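Local coordinates for protein carbohydrate oxidase (Microdochium nivale, PDB 3RJA) that oxidises the C1 hydroxyl of mono-, oligo- and polysaccharides to the corresponding lactones with an FAD cofactor, reducing molecular oxygen to hydrogen peroxide, at residues A[149-154]-A[363-368]; A[320-325]-A[428-433]; A[433-438]-A[462-467]. All coordinates share one frame; numbering follows the deposited sequence. Where two conformers were deposited one is given.

Interaction 1 (A[149-154]-A[363-368]); sequences SSHMHG and KNSQVT
The imidazole of H151 lies flat against the backbone of S365: the CA of S365 sits over the middle of one ring face, 3.8 Å from the ring centroid and 11° off the ring normal, a CH-pi contact. CB of S365 reaches beyond it towards the CD2 and NE2 side of the ring, 3.6 Å from H151 CD2, while the carbonyl O of N364 approaches H151 CE1 obliquely at 3.6 Å. The CB of H151 leaves the helix away from 363-368; with CG anti to the backbone N (chi1 -161°) the ring swings back to cover S365. Its ND1 is held by the carbonyl O of R243, which helps to fix the rotation of the ring. Beside this CH-pi contact the N-H of Q366 donates to the carbonyl O of H151, a short, nearly straight bond of 2.7 Å.

The contact ties the short helix 150-153, in the FAD-binding domain, to the loop between strands 352-359 and 384-392 of the eight-stranded antiparallel sheet. That loop is shaped by an ST turn, in which OG of S365 accepts from the N-H of V367 while also bonded to the carbonyl O of H360. Q366 directs its CB at the backbone of 151-154, 3.5 Å from M152 O, and its CG lies against the peptide between H153 and G154. G154 leaves the helix with positive phi (90°), where a CB would press on the preceding carbonyl O and come close to Q366 CG. Alongside, CG2 of V367 rests 3.6 Å from S150 O.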
loop_
_atom_site.group_PDB
_atom_site.type_symbol
_atom_site.label_atom_id
_atom_site.label_comp_id
_atom_site.label_asym_id
_atom_site.label_seq_id
_atom_site.Cartn_x
_atom_site.Cartn_y
_atom_site.Cartn_z
ATOM N N SER A 149 10.191 2.396 -7.809
ATOM C CA SER A 149 10.605 3.736 -8.243
ATOM C C SER A 149 10.526 4.755 -7.096
ATOM O O SER A 149 10.786 5.946 -7.309
ATOM C CB SER A 149 9.754 4.226 -9.428
ATOM O OG SER A 149 9.925 3.384 -10.556
ATOM N N SER A 150 10.189 4.313 -5.883
ATOM C CA SER A 150 9.971 5.273 -4.793
ATOM C C SER A 150 11.233 6.009 -4.350
ATOM O O SER A 150 11.145 7.171 -3.991
ATOM C CB SER A 150 9.309 4.636 -3.578
ATOM O OG SER A 150 7.980 4.271 -3.857
ATOM N N HIS A 151 12.398 5.360 -4.380
ATOM C CA HIS A 151 13.620 6.059 -3.929
ATOM C C HIS A 151 13.899 7.221 -4.913
ATOM O O HIS A 151 14.307 8.327 -4.525
ATOM C CB HIS A 151 14.777 5.078 -3.856
ATOM C CG HIS A 151 15.940 5.531 -3.015
ATOM N ND1 HIS A 151 17.034 6.189 -3.552
ATOM C CD2 HIS A 151 16.230 5.322 -1.705
ATOM C CE1 HIS A 151 17.915 6.424 -2.591
ATOM N NE2 HIS A 151 17.457 5.902 -1.461
ATOM N N MET A 152 13.679 6.929 -6.193
ATOM C CA MET A 152 13.872 7.881 -7.272
ATOM C C MET A 152 12.764 8.946 -7.391
ATOM O O MET A 152 13.048 10.102 -7.675
ATOM C CB MET A 152 13.957 7.101 -8.601
ATOM C CG MET A 152 14.103 7.986 -9.823
ATOM S SD MET A 152 15.776 8.659 -9.929
ATOM C CE MET A 152 15.638 9.648 -11.442
ATOM N N HIS A 153 11.502 8.552 -7.213
ATOM C CA HIS A 153 10.376 9.438 -7.590
ATOM C C HIS A 153 9.300 9.594 -6.519
ATOM O O HIS A 153 8.297 10.243 -6.766
ATOM C CB HIS A 153 9.689 8.920 -8.870
ATOM C CG HIS A 153 10.417 9.245 -10.140
ATOM N ND1 HIS A 153 10.771 10.531 -10.496
ATOM C CD2 HIS A 153 10.815 8.450 -11.163
ATOM C CE1 HIS A 153 11.397 10.509 -11.658
ATOM N NE2 HIS A 153 11.437 9.258 -12.081
ATOM N N GLY A 154 9.469 8.965 -5.368
ATOM C CA GLY A 154 8.539 9.170 -4.249
ATOM C C GLY A 154 7.350 8.215 -4.229
ATOM O O GLY A 154 7.282 7.268 -5.026
ATOM N N LYS A 363 19.200 9.549 3.031
ATOM C CA LYS A 363 19.579 10.875 2.534
ATOM C C LYS A 363 19.053 11.195 1.117
ATOM O O LYS A 363 18.514 12.286 0.879
ATOM C CB LYS A 363 21.109 11.036 2.575
ATOM C CG LYS A 363 21.575 12.466 2.406
ATOM C CD LYS A 363 22.672 12.578 1.361
ATOM C CE LYS A 363 24.035 12.785 1.980
ATOM N NZ LYS A 363 24.995 13.281 0.950
ATOM N N ASN A 364 19.229 10.274 0.175
ATOM C CA ASN A 364 18.848 10.567 -1.212
ATOM C C ASN A 364 17.487 9.988 -1.635
ATOM O O ASN A 364 17.130 9.974 -2.833
ATOM C CB ASN A 364 19.984 10.158 -2.158
ATOM C CG ASN A 364 21.319 10.802 -1.758
ATOM O OD1 ASN A 364 21.422 12.014 -1.731
ATOM N ND2 ASN A 364 22.305 9.990 -1.395
ATOM N N SER A 365 16.714 9.518 -0.654
ATOM C CA SER A 365 15.408 8.965 -0.971
ATOM C C SER A 365 14.440 10.097 -1.275
ATOM O O SER A 365 14.229 11.000 -0.444
ATOM C CB SER A 365 14.867 8.080 0.150
ATOM O OG SER A 365 13.516 7.707 -0.136
ATOM N N GLN A 366 13.833 10.049 -2.458
ATOM C CA GLN A 366 12.801 11.031 -2.807
ATOM C C GLN A 366 11.568 11.019 -1.846
ATOM O O GLN A 366 10.897 12.038 -1.653
ATOM C CB GLN A 366 12.384 10.816 -4.268
ATOM C CG GLN A 366 11.697 11.978 -4.929
ATOM C CD GLN A 366 12.460 13.309 -4.931
ATOM O OE1 GLN A 366 11.819 14.339 -4.948
ATOM N NE2 GLN A 366 13.793 13.301 -4.923
ATOM N N VAL A 367 11.286 9.878 -1.231
ATOM C CA VAL A 367 10.166 9.790 -0.290
ATOM C C VAL A 367 10.328 10.808 0.863
ATOM O O VAL A 367 9.336 11.397 1.334
ATOM C CB VAL A 367 10.043 8.354 0.341
ATOM C CG1 VAL A 367 9.012 8.354 1.512
ATOM C CG2 VAL A 367 9.705 7.322 -0.727
ATOM N N THR A 368 11.584 11.027 1.265
ATOM C CA THR A 368 11.962 11.888 2.415
ATOM C C THR A 368 12.027 13.373 2.083
ATOM O O THR A 368 12.228 14.183 2.974
ATOM C CB THR A 368 13.368 11.523 2.973
ATOM O OG1 THR A 368 14.402 11.932 2.041
ATOM C CG2 THR A 368 13.481 10.072 3.220
#

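Interaction 2 (A[320-325]-A[428-433]). With FAD (flavin-adenine dinucleotide), chain B.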
loop_
_atom_site.group_PDB
_atom_site.type_symbol
_atom_site.label_atom_id
_atom_site.label_comp_id
_atom_site.label_asym_id
_atom_site.label_seq_id
_atom_site.Cartn_x
_atom_site.Cartn_y
_atom_site.Cartn_z
ATOM N N TYR A 320 -2.043 -13.757 7.003
ATOM C CA TYR A 320 -1.945 -12.723 7.993
ATOM C C TYR A 320 -0.677 -11.931 7.681
ATOM O O TYR A 320 0.305 -12.486 7.154
ATOM C CB TYR A 320 -1.848 -13.314 9.397
ATOM C CG TYR A 320 -1.781 -12.257 10.483
ATOM C CD1 TYR A 320 -2.767 -11.258 10.589
ATOM C CD2 TYR A 320 -0.753 -12.257 11.408
ATOM C CE1 TYR A 320 -2.723 -10.298 11.587
ATOM C CE2 TYR A 320 -0.694 -11.307 12.411
ATOM C CZ TYR A 320 -1.675 -10.327 12.497
ATOM O OH TYR A 320 -1.585 -9.380 13.498
ATOM N N ALA A 321 -0.701 -10.640 7.994
ATOM C CA ALA A 321 0.423 -9.762 7.689
ATOM C C ALA A 321 0.562 -8.686 8.785
ATOM O O ALA A 321 -0.418 -8.340 9.482
ATOM C CB ALA A 321 0.222 -9.113 6.307
ATOM N N LYS A 322 1.774 -8.152 8.920
ATOM C CA LYS A 322 2.069 -7.113 9.886
ATOM C C LYS A 322 3.083 -6.188 9.253
ATOM O O LYS A 322 3.681 -6.538 8.239
ATOM C CB LYS A 322 2.634 -7.706 11.182
ATOM C CG LYS A 322 1.631 -8.498 12.020
ATOM C CD LYS A 322 2.188 -8.857 13.450
ATOM C CE LYS A 322 1.977 -7.740 14.502
ATOM N NZ LYS A 322 0.530 -7.749 14.954
ATOM N N SER A 323 3.319 -5.037 9.875
ATOM C CA SER A 323 4.300 -4.096 9.355
ATOM C C SER A 323 5.030 -3.355 10.471
ATOM O O SER A 323 4.620 -3.392 11.623
ATOM C CB SER A 323 3.636 -3.071 8.399
ATOM O OG SER A 323 2.894 -2.082 9.129
ATOM N N LEU A 324 6.110 -2.677 10.079
ATOM C CA LEU A 324 6.850 -1.730 10.909
ATOM C C LEU A 324 7.462 -0.696 10.007
ATOM O O LEU A 324 7.903 -1.017 8.885
ATOM C CB LEU A 324 7.979 -2.422 11.684
ATOM C CG LEU A 324 7.556 -3.228 12.924
ATOM C CD1 LEU A 324 8.763 -3.981 13.522
ATOM C CD2 LEU A 324 6.869 -2.314 13.973
ATOM N N THR A 325 7.494 0.544 10.497
ATOM C CA THR A 325 8.306 1.575 9.893
ATOM C C THR A 325 9.301 1.981 11.012
ATOM O O THR A 325 8.903 2.171 12.141
ATOM C CB THR A 325 7.445 2.765 9.357
ATOM O OG1 THR A 325 6.746 3.420 10.443
ATOM C CG2 THR A 325 6.387 2.271 8.312
ATOM N N TYR A 428 -0.358 -2.043 4.742
ATOM C CA TYR A 428 -0.227 -3.425 5.181
ATOM C C TYR A 428 -1.121 -3.623 6.407
ATOM O O TYR A 428 -0.640 -3.910 7.517
ATOM C CB TYR A 428 1.231 -3.758 5.489
ATOM C CG TYR A 428 2.196 -3.568 4.344
ATOM C CD1 TYR A 428 1.765 -3.716 3.017
ATOM C CD2 TYR A 428 3.562 -3.302 4.580
ATOM C CE1 TYR A 428 2.629 -3.572 1.953
ATOM C CE2 TYR A 428 4.453 -3.137 3.493
ATOM C CZ TYR A 428 3.958 -3.286 2.181
ATOM O OH TYR A 428 4.762 -3.166 1.071
ATOM N N ALA A 429 -2.429 -3.398 6.207
ATOM C CA ALA A 429 -3.388 -3.293 7.322
ATOM C C ALA A 429 -3.417 -4.554 8.208
ATOM O O ALA A 429 -3.555 -5.695 7.720
ATOM C CB ALA A 429 -4.793 -3.004 6.799
ATOM N N ASP A 430 -3.340 -4.328 9.514
ATOM C CA ASP A 430 -3.260 -5.432 10.454
ATOM C C ASP A 430 -4.435 -5.260 11.392
ATOM O O ASP A 430 -4.394 -4.406 12.285
ATOM C CB ASP A 430 -1.899 -5.376 11.183
ATOM C CG ASP A 430 -1.814 -6.320 12.369
ATOM O OD1 ASP A 430 -2.773 -7.078 12.633
ATOM O OD2 ASP A 430 -0.753 -6.305 13.001
ATOM N N PRO A 431 -5.503 -6.054 11.187
ATOM C CA PRO A 431 -6.750 -5.770 11.934
ATOM C C PRO A 431 -6.712 -6.173 13.394
ATOM O O PRO A 431 -7.672 -5.874 14.126
ATOM C CB PRO A 431 -7.800 -6.595 11.203
ATOM C CG PRO A 431 -7.001 -7.788 10.639
ATOM C CD PRO A 431 -5.649 -7.192 10.260
ATOM N N ARG A 432 -5.639 -6.829 13.839
ATOM C CA ARG A 432 -5.615 -7.313 15.245
ATOM C C ARG A 432 -5.089 -6.259 16.230
ATOM O O ARG A 432 -4.188 -6.519 17.027
ATOM C CB ARG A 432 -4.861 -8.645 15.354
ATOM C CG ARG A 432 -5.671 -9.790 14.735
ATOM C CD ARG A 432 -4.842 -11.082 14.588
ATOM N NE ARG A 432 -4.506 -11.716 15.866
ATOM C CZ ARG A 432 -3.333 -11.611 16.506
ATOM N NH1 ARG A 432 -2.318 -10.872 16.027
ATOM N NH2 ARG A 432 -3.161 -12.270 17.655
ATOM N N MET A 433 -5.643 -5.051 16.118
ATOM C CA MET A 433 -5.358 -3.939 17.019
ATOM C C MET A 433 -6.661 -3.125 17.192
ATOM O O MET A 433 -7.420 -2.953 16.225
ATOM C CB MET A 433 -4.260 -3.041 16.442
ATOM C CG MET A 433 -2.845 -3.685 16.301
ATOM S SD MET A 433 -1.614 -2.569 15.512
ATOM C CE MET A 433 -2.270 -2.383 13.861
HETATM P PA FAD B . -9.386 -1.758 -0.955
HETATM O O1A FAD B . -10.415 -1.668 -2.049
HETATM O O2A FAD B . -9.487 -2.986 -0.086
HETATM O O5B FAD B . -9.503 -0.456 -0.025
HETATM C C5B FAD B . -8.478 -0.170 0.920
HETATM C C4B FAD B . -8.959 0.967 1.837
HETATM O O4B FAD B . -9.139 2.158 1.069
HETATM C C3B FAD B . -10.304 0.672 2.498
HETATM O O3B FAD B . -10.369 1.380 3.739
HETATM C C2B FAD B . -11.273 1.326 1.519
HETATM O O2B FAD B . -12.547 1.653 2.023
HETATM C C1B FAD B . -10.479 2.565 1.131
HETATM N N9A FAD B . -10.892 3.039 -0.187
HETATM C C8A FAD B . -11.043 2.300 -1.357
HETATM N N7A FAD B . -11.444 3.166 -2.326
HETATM C C5A FAD B . -11.521 4.402 -1.808
HETATM C C6A FAD B . -11.884 5.630 -2.369
HETATM N N6A FAD B . -12.222 5.724 -3.674
HETATM N N1A FAD B . -11.850 6.749 -1.554
HETATM C C2A FAD B . -11.510 6.644 -0.210
HETATM N N3A FAD B . -11.190 5.427 0.358
HETATM C C4A FAD B . -11.188 4.330 -0.451
HETATM N N1 FAD B . 1.478 -1.729 -0.938
HETATM C C2 FAD B . 2.563 -0.899 -1.242
HETATM O O2 FAD B . 2.701 0.211 -0.714
HETATM N N3 FAD B . 3.452 -1.348 -2.215
HETATM C C4 FAD B . 3.290 -2.487 -2.981
HETATM O O4 FAD B . 4.076 -2.756 -3.917
HETATM C C4X FAD B . 2.148 -3.367 -2.582
HETATM N N5 FAD B . 1.918 -4.491 -3.239
HETATM C C5X FAD B . 0.817 -5.271 -2.970
HETATM C C6 FAD B . 0.535 -6.424 -3.747
HETATM C C7 FAD B . -0.637 -7.135 -3.574
HETATM C C7M FAD B . -0.926 -8.396 -4.413
HETATM C C8 FAD B . -1.622 -6.625 -2.694
HETATM C C8M FAD B . -2.934 -7.354 -2.488
HETATM C C9 FAD B . -1.336 -5.540 -1.879
HETATM C C9A FAD B . -0.128 -4.827 -2.016
HETATM N N10 FAD B . 0.132 -3.632 -1.301
HETATM C C10 FAD B . 1.308 -2.926 -1.500
HETATM C "C1'" FAD B . -0.857 -3.165 -0.275
HETATM C "C2'" FAD B . -1.794 -2.124 -0.872
HETATM O "O2'" FAD B . -1.097 -0.893 -1.016
HETATM C "C3'" FAD B . -2.966 -1.894 0.056
HETATM O "O3'" FAD B . -3.590 -3.122 0.365
HETATM C "C4'" FAD B . -3.957 -0.915 -0.596
HETATM O "O4'" FAD B . -4.673 -0.258 0.404
HETATM C "C5'" FAD B . -4.895 -1.625 -1.576
HETATM O "O5'" FAD B . -5.757 -0.690 -2.163
HETATM P P FAD B . -7.157 -1.215 -2.799
HETATM O O1P FAD B . -7.883 -0.084 -3.464
HETATM O O2P FAD B . -6.879 -2.390 -3.739
HETATM O O3P FAD B . -7.861 -1.758 -1.469
HETATM O O HOH W 1 -2.808 -8.380 8.481
HETATM O O HOH W 2 -1.453 -7.525 17.041
HETATM O O HOH W 3 1.174 -4.551 12.051
HETATM O O HOH W 4 0.432 -2.871 9.805
#
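D430 points its carboxylate at strand 318-326, where Y320 and K322 each take one oxygen. NZ of K322 forms a salt bridge of 2.7 Å with D430 OD2, which accepts through its syn lone pair, and the hydroxyl of Y320 donates to D430 OD1, also at 2.7 Å. The Y320 ring stands nearly upright to the carboxylate, the planes 82° apart. OD1 is gripped a second time, from the opposite face of the carboxylate, by the N-H of R432; this bond closes an Asx turn. The Y320 hydroxyl, lying almost in the guanidinium plane of R432, accepts from R432 NH1 at 3.0 Å and from K322 NZ. Bends at chi3 and chi4 fold the lysine chain back over OD2 and bring its amine to both partners. A phenylalanine at Y320 would probably leave D430 OD1 without its hydroxyl donor, and R432 NH1 and K322 NZ each without one acceptor, though D407 would still hold both.

The two cations, K322 NZ and R432 NH1, lie only 4.4 Å apart; D407 of helix 403-414, bridged to both, probably offsets their repulsion. The network joins a strand of the eight-stranded antiparallel sheet to the loop that carries Y428 of the flavin and sugar pockets, within the berberine-like region. Waters bridge the two segments: one links the carbonyls of A321 and A429, another the N-H of S323 and D430 OD2. Nearer the flavin, CB of S323 meets the edge of the Y428 ring, 3.8 Å from CD2, while the serine OG accepts from the N-H of Y425 and a water links it to Y428 O. At the far side of the ring, Y428 CE1 lies 3.6 Å from FAD N1, and the bound substrate analogue also touches this tyrosine.

Interaction 3 (A[433-438]-A[462-467])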
loop_
_atom_site.group_PDB
_atom_site.type_symbol
_atom_site.label_atom_id
_atom_site.label_comp_id
_atom_site.label_asym_id
_atom_site.label_seq_id
_atom_site.Cartn_x
_atom_site.Cartn_y
_atom_site.Cartn_z
ATOM N N MET A 433 -5.643 -5.051 16.118
ATOM C CA MET A 433 -5.358 -3.939 17.019
ATOM C C MET A 433 -6.661 -3.125 17.192
ATOM O O MET A 433 -7.420 -2.953 16.225
ATOM C CB MET A 433 -4.260 -3.041 16.442
ATOM C CG MET A 433 -2.845 -3.685 16.301
ATOM S SD MET A 433 -1.614 -2.569 15.512
ATOM C CE MET A 433 -2.270 -2.383 13.861
ATOM N N ASP A 434 -6.933 -2.632 18.404
ATOM C CA ASP A 434 -8.138 -1.863 18.615
ATOM C C ASP A 434 -7.991 -0.505 17.917
ATOM O O ASP A 434 -6.883 -0.139 17.522
ATOM C CB ASP A 434 -8.502 -1.747 20.107
ATOM C CG ASP A 434 -7.541 -0.860 20.914
ATOM O OD1 ASP A 434 -6.959 0.116 20.403
ATOM O OD2 ASP A 434 -7.407 -1.125 22.126
ATOM N N ARG A 435 -9.104 0.220 17.769
ATOM C CA ARG A 435 -9.153 1.488 17.020
ATOM C C ARG A 435 -8.142 2.545 17.486
ATOM O O ARG A 435 -7.497 3.218 16.667
ATOM C CB ARG A 435 -10.587 2.065 17.080
ATOM C CG ARG A 435 -10.830 3.195 16.094
ATOM C CD ARG A 435 -12.303 3.603 16.020
ATOM N NE ARG A 435 -12.514 4.662 15.031
ATOM C CZ ARG A 435 -13.703 5.195 14.755
ATOM N NH1 ARG A 435 -14.798 4.785 15.402
ATOM N NH2 ARG A 435 -13.796 6.143 13.836
ATOM N N ASP A 436 -8.003 2.705 18.801
ATOM C CA ASP A 436 -7.081 3.713 19.327
ATOM C C ASP A 436 -5.619 3.354 19.102
ATOM O O ASP A 436 -4.820 4.206 18.709
ATOM C CB ASP A 436 -7.321 3.964 20.825
ATOM C CG ASP A 436 -8.720 4.456 21.120
ATOM O OD1 ASP A 436 -9.276 5.281 20.364
ATOM O OD2 ASP A 436 -9.281 3.983 22.119
ATOM N N TYR A 437 -5.256 2.113 19.389
ATOM C CA TYR A 437 -3.876 1.689 19.242
ATOM C C TYR A 437 -3.477 1.715 17.764
ATOM O O TYR A 437 -2.422 2.237 17.414
ATOM C CB TYR A 437 -3.671 0.294 19.847
ATOM C CG TYR A 437 -2.233 -0.172 19.823
ATOM C CD1 TYR A 437 -1.328 0.215 20.816
ATOM C CD2 TYR A 437 -1.767 -1.011 18.809
ATOM C CE1 TYR A 437 0.002 -0.228 20.793
ATOM C CE2 TYR A 437 -0.425 -1.463 18.785
ATOM C CZ TYR A 437 0.444 -1.067 19.776
ATOM O OH TYR A 437 1.764 -1.507 19.734
ATOM N N ALA A 438 -4.327 1.152 16.906
ATOM C CA ALA A 438 -4.025 1.058 15.466
ATOM C C ALA A 438 -3.782 2.446 14.897
ATOM O O ALA A 438 -2.790 2.672 14.216
ATOM C CB ALA A 438 -5.164 0.382 14.725
ATOM N N ARG A 462 -19.758 8.067 9.266
ATOM C CA ARG A 462 -20.528 7.446 8.185
ATOM C C ARG A 462 -19.683 6.410 7.432
ATOM O O ARG A 462 -20.196 5.387 6.950
ATOM C CB ARG A 462 -21.024 8.532 7.216
ATOM C CG ARG A 462 -21.696 8.021 5.937
ATOM C CD ARG A 462 -23.020 7.361 6.245
ATOM N NE ARG A 462 -23.939 8.264 6.935
ATOM C CZ ARG A 462 -24.743 7.883 7.923
ATOM N NH1 ARG A 462 -24.715 6.624 8.317
ATOM N NH2 ARG A 462 -25.569 8.744 8.517
ATOM N N PHE A 463 -18.392 6.688 7.327
ATOM C CA PHE A 463 -17.469 5.808 6.624
ATOM C C PHE A 463 -16.718 4.864 7.564
ATOM O O PHE A 463 -15.664 4.350 7.210
ATOM C CB PHE A 463 -16.482 6.626 5.791
ATOM C CG PHE A 463 -17.140 7.502 4.752
ATOM C CD1 PHE A 463 -17.854 6.937 3.689
ATOM C CD2 PHE A 463 -16.990 8.889 4.801
ATOM C CE1 PHE A 463 -18.449 7.750 2.710
ATOM C CE2 PHE A 463 -17.570 9.712 3.813
ATOM C CZ PHE A 463 -18.312 9.138 2.774
ATOM N N TYR A 464 -17.282 4.621 8.749
ATOM C CA TYR A 464 -16.636 3.804 9.785
ATOM C C TYR A 464 -16.031 2.485 9.325
ATOM O O TYR A 464 -16.625 1.734 8.520
ATOM C CB TYR A 464 -17.649 3.450 10.859
ATOM C CG TYR A 464 -17.142 2.452 11.885
ATOM C CD1 TYR A 464 -16.333 2.863 12.956
ATOM C CD2 TYR A 464 -17.469 1.101 11.784
ATOM C CE1 TYR A 464 -15.875 1.937 13.923
ATOM C CE2 TYR A 464 -17.010 0.166 12.731
ATOM C CZ TYR A 464 -16.220 0.584 13.789
ATOM O OH TYR A 464 -15.776 -0.345 14.700
ATOM N N TYR A 465 -14.861 2.197 9.889
ATOM C CA TYR A 465 -14.342 0.851 9.926
ATOM C C TYR A 465 -13.470 0.756 11.176
ATOM O O TYR A 465 -13.101 1.790 11.751
ATOM C CB TYR A 465 -13.584 0.502 8.626
ATOM C CG TYR A 465 -12.301 1.291 8.309
ATOM C CD1 TYR A 465 -12.355 2.557 7.699
ATOM C CD2 TYR A 465 -11.032 0.742 8.556
ATOM C CE1 TYR A 465 -11.166 3.272 7.386
ATOM C CE2 TYR A 465 -9.842 1.445 8.233
ATOM C CZ TYR A 465 -9.913 2.699 7.627
ATOM O OH TYR A 465 -8.730 3.409 7.284
ATOM N N PRO A 466 -13.115 -0.467 11.592
ATOM C CA PRO A 466 -12.556 -0.546 12.946
ATOM C C PRO A 466 -11.186 0.118 13.162
ATOM O O PRO A 466 -10.750 0.235 14.321
ATOM C CB PRO A 466 -12.479 -2.069 13.214
ATOM C CG PRO A 466 -13.564 -2.640 12.364
ATOM C CD PRO A 466 -13.471 -1.804 11.072
ATOM N N GLN A 467 -10.501 0.549 12.101
ATOM C CA GLN A 467 -9.264 1.299 12.323
ATOM C C GLN A 467 -9.298 2.662 11.643
ATOM O O GLN A 467 -8.250 3.230 11.313
ATOM C CB GLN A 467 -7.989 0.484 11.990
ATOM C CG GLN A 467 -7.881 -0.820 12.817
ATOM C CD GLN A 467 -6.713 -1.739 12.446
ATOM O OE1 GLN A 467 -6.187 -1.707 11.335
ATOM N NE2 GLN A 467 -6.323 -2.601 13.405
HETATM O O HOH W 5 -9.923 -2.272 15.557
#
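Q467 reaches the carbonyl O of M433, just before helix 435-443, which D434 caps: this N-cap aspartate accepts from the N-H of Y437 through OD1. Both segments belong to the berberine-like region, and the contact joins the first turn of that helix to the loop following helix 447-457.

Among the polar contacts, NE2 of Q467 donates to M433 O at 3.0 Å in a nearly straight bond (167°), with the acceptor in the plane of the amide. The same nitrogen also serves the carbonyl O of D430, and OE1 is held by the hydroxyl of Y442, so the buried amide has partners at both ends. A water donates to M433 O and to P466 O, adding a second link between the backbones.

Van der Waals contact is supplied by A438, whose CB lies 3.5 Å from CG of Q467 and equally close to CD, along the extended glutamine chain. The methylenes of R435 pass the P466 carbonyl, CB 3.3 Å from P466 O.

The charged end of R435 is gripped outside the two segments, by the carbonyls of A468 and V469 and by a salt bridge to D461. Its guanidinium and the Y464 ring are inclined at 68°, one face of the guanidinium towards the ring's edge, where NH1 comes 3.4 Å from Y464 CE1.

In the fold
Interactions 2 and 3 are neighbours, their centres 13 Å apart; they share M433 and touch through the 430-431 backbone. Together they run from strand 318-326 through the 428-433 loop into helix 435-443 and on to the 462-467 loop. Interaction 1 lies apart, 23 Å from interaction 2 and 30 Å from interaction 3 between centres, and across the chain's centre from the latter. Along the chain, interactions 1 and 2 interleave, whereas 3 follows both. Interactions 1 and 2 both involve the eight-stranded sheet, one through a connecting loop and the other through a strand, so the sheet is tied to the FAD-binding domain and to the berberine-like region bordering the flavin.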